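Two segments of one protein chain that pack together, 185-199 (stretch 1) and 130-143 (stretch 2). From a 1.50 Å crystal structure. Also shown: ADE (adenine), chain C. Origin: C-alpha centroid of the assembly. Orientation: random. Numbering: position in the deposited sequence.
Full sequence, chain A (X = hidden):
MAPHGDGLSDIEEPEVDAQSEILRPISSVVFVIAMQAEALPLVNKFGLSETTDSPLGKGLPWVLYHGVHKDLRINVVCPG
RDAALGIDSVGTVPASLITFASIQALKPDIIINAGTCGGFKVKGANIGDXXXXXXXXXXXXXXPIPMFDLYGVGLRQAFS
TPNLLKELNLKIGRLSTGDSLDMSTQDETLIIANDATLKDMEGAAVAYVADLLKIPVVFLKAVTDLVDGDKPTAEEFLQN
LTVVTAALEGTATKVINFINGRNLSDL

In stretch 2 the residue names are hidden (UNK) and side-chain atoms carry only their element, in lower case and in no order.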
# COMPACT_ATOMS: atom_id res chain seq x y z
N THR A 185 19.48 -8.17 -5.71
CA THR A 185 19.71 -9.25 -6.65
C THR A 185 18.40 -9.98 -6.91
O THR A 185 18.12 -10.41 -8.03
CB THR A 185 20.76 -10.23 -6.11
OG1 THR A 185 20.35 -10.72 -4.83
CG2 THR A 185 22.11 -9.53 -5.96
N GLN A 186 17.58 -10.12 -5.87
CA GLN A 186 16.30 -10.79 -6.01
C GLN A 186 15.36 -9.96 -6.88
O GLN A 186 14.64 -10.51 -7.72
CB GLN A 186 15.67 -11.02 -4.62
CG GLN A 186 14.34 -11.75 -4.63
CD GLN A 186 14.40 -13.10 -5.34
OE1 GLN A 186 14.33 -13.18 -6.57
NE2 GLN A 186 14.53 -14.17 -4.56
N ASP A 187 15.37 -8.65 -6.70
CA ASP A 187 14.52 -7.77 -7.50
C ASP A 187 14.91 -7.88 -8.97
O ASP A 187 14.05 -8.01 -9.85
CB ASP A 187 14.67 -6.30 -7.09
CG ASP A 187 14.23 -6.02 -5.67
OD1 ASP A 187 13.36 -6.74 -5.14
OD2 ASP A 187 14.76 -5.05 -5.08
N GLU A 188 16.21 -7.79 -9.23
CA GLU A 188 16.74 -7.85 -10.58
C GLU A 188 16.34 -9.10 -11.35
O GLU A 188 15.94 -9.02 -12.50
CB GLU A 188 18.27 -7.73 -10.54
CG GLU A 188 18.94 -7.80 -11.91
CD GLU A 188 20.44 -7.56 -11.82
OE1 GLU A 188 21.10 -8.17 -10.95
OE2 GLU A 188 20.97 -6.77 -12.63
N THR A 189 16.45 -10.26 -10.70
CA THR A 189 16.09 -11.52 -11.35
C THR A 189 14.64 -11.50 -11.82
O THR A 189 14.32 -11.95 -12.92
CB THR A 189 16.28 -12.71 -10.39
OG1 THR A 189 17.64 -12.78 -9.97
CG2 THR A 189 15.90 -14.01 -11.08
N LEU A 190 13.76 -10.96 -10.98
CA LEU A 190 12.34 -10.88 -11.29
C LEU A 190 12.01 -9.83 -12.35
O LEU A 190 11.14 -10.05 -13.19
CB LEU A 190 11.56 -10.64 -10.00
CG LEU A 190 11.75 -11.78 -8.99
CD1 LEU A 190 11.18 -11.40 -7.63
CD2 LEU A 190 11.08 -13.03 -9.53
N ILE A 191 12.70 -8.70 -12.31
CA ILE A 191 12.46 -7.64 -13.29
C ILE A 191 12.90 -8.11 -14.68
O ILE A 191 12.19 -7.90 -15.67
CB ILE A 191 13.22 -6.35 -12.92
CG1 ILE A 191 12.61 -5.75 -11.64
CG2 ILE A 191 13.15 -5.35 -14.06
CD1 ILE A 191 13.40 -4.61 -11.04
N ILE A 192 14.06 -8.75 -14.76
CA ILE A 192 14.56 -9.25 -16.03
C ILE A 192 13.59 -10.30 -16.56
O ILE A 192 13.34 -10.37 -17.77
CB ILE A 192 15.96 -9.88 -15.88
CG1 ILE A 192 16.97 -8.83 -15.41
CG2 ILE A 192 16.40 -10.49 -17.21
CD1 ILE A 192 18.39 -9.35 -15.27
N ALA A 193 13.05 -11.10 -15.65
CA ALA A 193 12.11 -12.16 -16.01
C ALA A 193 10.74 -11.64 -16.45
O ALA A 193 10.09 -12.26 -17.29
CB ALA A 193 11.95 -13.13 -14.85
N ASN A 194 10.30 -10.51 -15.88
CA ASN A 194 9.00 -9.97 -16.27
C ASN A 194 9.09 -9.05 -17.49
O ASN A 194 8.09 -8.48 -17.92
CB ASN A 194 8.31 -9.25 -15.08
CG ASN A 194 9.03 -7.99 -14.62
OD1 ASN A 194 9.59 -7.25 -15.42
ND2 ASN A 194 8.98 -7.73 -13.32
N ASP A 195 10.29 -8.93 -18.03
CA ASP A 195 10.55 -8.14 -19.23
C ASP A 195 10.12 -6.68 -19.14
O ASP A 195 9.64 -6.10 -20.12
CB ASP A 195 9.86 -8.82 -20.43
CG ASP A 195 10.41 -8.35 -21.76
OD1 ASP A 195 11.64 -8.36 -21.93
OD2 ASP A 195 9.60 -7.97 -22.64
N ALA A 196 10.30 -6.08 -17.98
CA ALA A 196 9.94 -4.68 -17.79
C ALA A 196 10.96 -3.76 -18.45
O ALA A 196 12.14 -4.09 -18.55
CB ALA A 196 9.85 -4.36 -16.30
N THR A 197 10.49 -2.60 -18.91
CA THR A 197 11.36 -1.62 -19.52
C THR A 197 11.59 -0.51 -18.50
O THR A 197 12.63 0.14 -18.51
CB THR A 197 10.72 -0.97 -20.76
OG1 THR A 197 10.59 -1.95 -21.80
CG2 THR A 197 11.57 0.19 -21.27
N LEU A 198 10.61 -0.34 -17.61
CA LEU A 198 10.64 0.72 -16.60
C LEU A 198 10.49 0.20 -15.17
O LEU A 198 9.86 -0.83 -14.94
CB LEU A 198 9.51 1.70 -16.88
CG LEU A 198 9.33 2.14 -18.33
CD1 LEU A 198 7.95 2.76 -18.51
CD2 LEU A 198 10.43 3.10 -18.73
N LYS A 199 11.05 0.95 -14.23
CA LYS A 199 11.02 0.58 -12.82
C LYS A 199 10.64 1.80 -11.98
O LYS A 199 11.24 2.87 -12.12
CB LYS A 199 12.41 0.07 -12.40
CG LYS A 199 12.56 -0.31 -10.94
CD LYS A 199 14.01 -0.74 -10.64
CE LYS A 199 14.20 -1.14 -9.20
NZ LYS A 199 13.94 -0.02 -8.25
N UNK A 130 9.74 9.88 -22.15
CA UNK A 130 8.51 9.84 -21.38
C UNK A 130 7.71 8.71 -22.01
O UNK A 130 7.27 8.82 -23.16
c UNK A 130 8.55 12.31 -20.96
c UNK A 130 6.44 11.00 -20.62
c UNK A 130 7.70 11.14 -21.46
N UNK A 131 7.56 7.63 -21.26
CA UNK A 131 6.85 6.43 -21.71
C UNK A 131 5.38 6.37 -21.35
O UNK A 131 4.94 6.89 -20.33
c UNK A 131 11.01 3.68 -23.03
c UNK A 131 7.49 5.19 -21.08
c UNK A 131 8.68 3.50 -22.51
c UNK A 131 8.72 4.69 -21.79
c UNK A 131 11.08 4.87 -22.31
c UNK A 131 9.81 3.00 -23.12
c UNK A 131 9.93 5.37 -21.69
N UNK A 132 4.62 5.69 -22.21
CA UNK A 132 3.21 5.43 -21.98
C UNK A 132 3.30 3.95 -21.59
O UNK A 132 3.85 3.15 -22.35
c UNK A 132 0.38 6.65 -22.25
c UNK A 132 0.88 5.51 -23.12
c UNK A 132 2.40 5.59 -23.26
c UNK A 132 0.25 5.58 -24.50
N UNK A 133 2.78 3.57 -20.43
CA UNK A 133 2.86 2.18 -19.99
C UNK A 133 1.79 1.25 -20.56
O UNK A 133 0.62 1.61 -20.61
c UNK A 133 2.74 0.67 -17.97
c UNK A 133 4.03 2.80 -17.85
c UNK A 133 2.81 2.11 -18.44
N UNK A 134 2.21 0.05 -20.98
CA UNK A 134 1.29 -0.95 -21.53
C UNK A 134 0.60 -1.72 -20.40
O UNK A 134 -0.63 -1.78 -20.34
c UNK A 134 2.05 -1.92 -22.44
o UNK A 134 3.18 -2.47 -21.80
N UNK A 135 1.40 -2.33 -19.54
CA UNK A 135 0.88 -3.06 -18.39
C UNK A 135 1.85 -2.87 -17.24
O UNK A 135 2.97 -2.39 -17.43
o UNK A 135 2.99 -4.76 -19.07
c UNK A 135 1.86 -5.23 -19.29
o UNK A 135 1.67 -6.26 -19.97
c UNK A 135 0.65 -4.55 -18.68
N UNK A 136 1.42 -3.26 -16.04
CA UNK A 136 2.25 -3.07 -14.86
C UNK A 136 2.24 -4.29 -13.94
O UNK A 136 1.25 -5.02 -13.87
c UNK A 136 2.70 -1.51 -12.96
c UNK A 136 1.75 -1.83 -14.09
c UNK A 136 0.32 -2.05 -13.60
N UNK A 137 3.35 -4.49 -13.25
CA UNK A 137 3.51 -5.60 -12.32
C UNK A 137 4.32 -5.14 -11.11
O UNK A 137 4.91 -4.06 -11.14
c UNK A 137 4.28 -6.78 -12.97
c UNK A 137 5.66 -6.32 -13.43
c UNK A 137 3.50 -7.34 -14.14
N UNK A 138 4.34 -5.97 -10.07
CA UNK A 138 5.15 -5.72 -8.87
C UNK A 138 6.32 -6.70 -8.96
O UNK A 138 6.14 -7.83 -9.41
c UNK A 138 3.61 -4.04 -6.35
c UNK A 138 2.03 -5.38 -7.53
c UNK A 138 0.99 -4.56 -7.10
c UNK A 138 3.34 -5.13 -7.16
c UNK A 138 1.27 -3.47 -6.28
c UNK A 138 4.43 -6.08 -7.56
c UNK A 138 2.58 -3.20 -5.91
N UNK A 139 7.51 -6.29 -8.52
CA UNK A 139 8.65 -7.21 -8.51
C UNK A 139 9.10 -7.55 -7.10
O UNK A 139 10.00 -8.38 -6.92
n UNK A 139 10.94 -4.93 -7.82
c UNK A 139 10.22 -5.25 -8.95
n UNK A 139 10.58 -3.09 -8.85
c UNK A 139 10.00 -4.08 -9.60
c UNK A 139 11.15 -3.62 -7.79
c UNK A 139 9.83 -6.65 -9.31
N UNK A 140 8.49 -6.95 -6.08
CA UNK A 140 8.89 -7.22 -4.70
C UNK A 140 7.83 -7.80 -3.78
O UNK A 140 7.91 -7.67 -2.56
c UNK A 140 9.47 -5.94 -4.08
o UNK A 140 8.72 -3.92 -3.07
c UNK A 140 8.42 -4.86 -3.85
o UNK A 140 7.33 -4.94 -4.44
N UNK A 141 6.81 -8.45 -4.35
CA UNK A 141 5.79 -9.09 -3.53
C UNK A 141 5.90 -10.56 -3.89
O UNK A 141 5.10 -11.09 -4.67
c UNK A 141 2.88 -6.54 -3.62
c UNK A 141 0.64 -6.90 -4.53
n UNK A 141 -0.17 -7.49 -5.40
c UNK A 141 4.39 -8.55 -3.85
c UNK A 141 4.31 -7.03 -3.84
n UNK A 141 0.13 -6.10 -3.60
n UNK A 141 1.95 -7.13 -4.56
N UNK A 142 6.92 -11.20 -3.33
CA UNK A 142 7.21 -12.60 -3.61
C UNK A 142 6.52 -13.57 -2.66
O UNK A 142 6.83 -13.62 -1.48
n UNK A 142 11.40 -12.23 -2.75
c UNK A 142 8.72 -12.84 -3.54
c UNK A 142 11.06 -12.15 -4.17
n UNK A 142 11.91 -9.99 -2.52
c UNK A 142 9.57 -11.85 -4.35
c UNK A 142 11.79 -11.21 -2.00
n UNK A 142 12.00 -11.40 -0.70
N UNK A 143 5.57 -14.33 -3.19
CA UNK A 143 4.84 -15.32 -2.40
C UNK A 143 4.99 -16.58 -3.24
O UNK A 143 4.11 -16.94 -4.02
c UNK A 143 3.36 -14.93 -2.24
c UNK A 143 3.25 -13.45 -1.83
c UNK A 143 1.82 -12.91 -1.78
c UNK A 143 2.72 -15.79 -1.16
N9 ADE C . 12.43 6.45 -9.72
C8 ADE C . 13.43 6.95 -10.48
N7 ADE C . 14.40 6.04 -10.76
C5 ADE C . 13.97 4.90 -10.14
C6 ADE C . 14.50 3.56 -10.03
N6 ADE C . 15.65 3.23 -10.61
N1 ADE C . 13.76 2.62 -9.28
C2 ADE C . 12.58 2.98 -8.69
N3 ADE C . 12.00 4.24 -8.74
C4 ADE C . 12.75 5.13 -9.49
O HOH W 1 7.23 -9.34 -11.50
O HOH W 2 11.28 -0.24 -7.42
O HOH W 3 12.04 -9.04 -5.25

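Position 130 carries three side-chain carbons, one bearing the other two; its CA-to-CB bond points away from stretch 1, and its side chain makes no contact with stretch 1: Val130. At 131 a single carbon leads to a ring of six carbons; one face of that ring lies under Leu198, and Thr197 approaches it obliquely, so the residue is Phe131. Its CB lies 3.6 Å from Leu198 CD1, and Leu198 CD2 sits 3.9 Å from the Phe131 ring centroid, 16° off the normal, a CH-pi contact over the face. Thr197 CG2 is 3.8 Å from Phe131 CE2.

Position 132 has four carbons forked at the second, and its CA-to-CB bond points away from stretch 1, in the alternation expected of a strand: Leu132. Position 133 again shows one carbon carrying two, and it touches Leu198, which gives Val133; Val133 CG2 is 4.0 Å from Leu198 CD1, so this leucine touches both 131 and 133. At 134, where the chain turns a corner, one carbon and one oxygen identify Ser134, out of reach of stretch 1. Position 135 has two carbons, the second with two oxygens: Asp135, whose carboxylate is hydrogen-bonded elsewhere in the structure.

Three carbons in a fork at 136 give Val136, also out of reach. The same pattern recurs at 137, but here the CA-to-CB bond points toward stretch 1 and the side chain touches Asn194: Val137, whose CG2 lies 3.6 Å from Asn194 ND2. Position 138, one carbon and a six-carbon ring, is Phe138; its CA-to-CB bond points away from stretch 1, while its backbone O receives a hydrogen bond from water 1, which in turn accepts one from Asn194 ND2.

Position 139 shows one carbon followed by a five-membered ring of three carbons and two nitrogens, with Ile191 over one face and Asp187 and Lys199 oblique to it: His139. Ile191 CD1 stands 3.8 Å from the His139 ring centroid, 10° off the normal, a second CH-pi contact over a face. Asp187 CB lies 4.0 Å from His139 ND1, and Lys199 CG 4.0 Å from His139 NE2. ND1 is buried without a partner; NE2 makes a weak bond to water 2.

At 140, two carbons with two terminal oxygens, the first carbon near Asp187, identify Asp140. Its CB is 4.1 Å from Asp187 OD1, but the carboxylate leads away. Position 141, three carbons, a nitrogen and a carbon bearing two nitrogens, is Arg141, its CA-to-CB bond pointing away from stretch 1. The same composition at 142, with the CA-to-CB bond now toward stretch 1 and the side chain touching Gln186 and Leu190, is Arg142: its CD lies 3.3 Å from Gln186 CG and 3.5 Å from Leu190 CD1. Four carbons forked at the first, one arm longer, make 143 Ile143, out of reach.

The contact buries 594 Å² and contains no direct hydrogen bond. His139 has the largest covered area, 124 Å², and Leu190 CD1 packs 3.3 Å from His139 O. Water supplies polar links: water 3 donates to His139 O and Asp187 OD1 and accepts from Arg142 NH1, bridging charges that, at 4.4 Å from Asp187 OD1 to Arg142 NH1, are beyond salt-bridge range. Water 2 joins His139 NE2 to Lys199 NZ, and Lys199 NZ also donates to adenine N1 at 2.8 Å.

Stretch 2, residues 130-143: VFLVSDVVFHDRRI
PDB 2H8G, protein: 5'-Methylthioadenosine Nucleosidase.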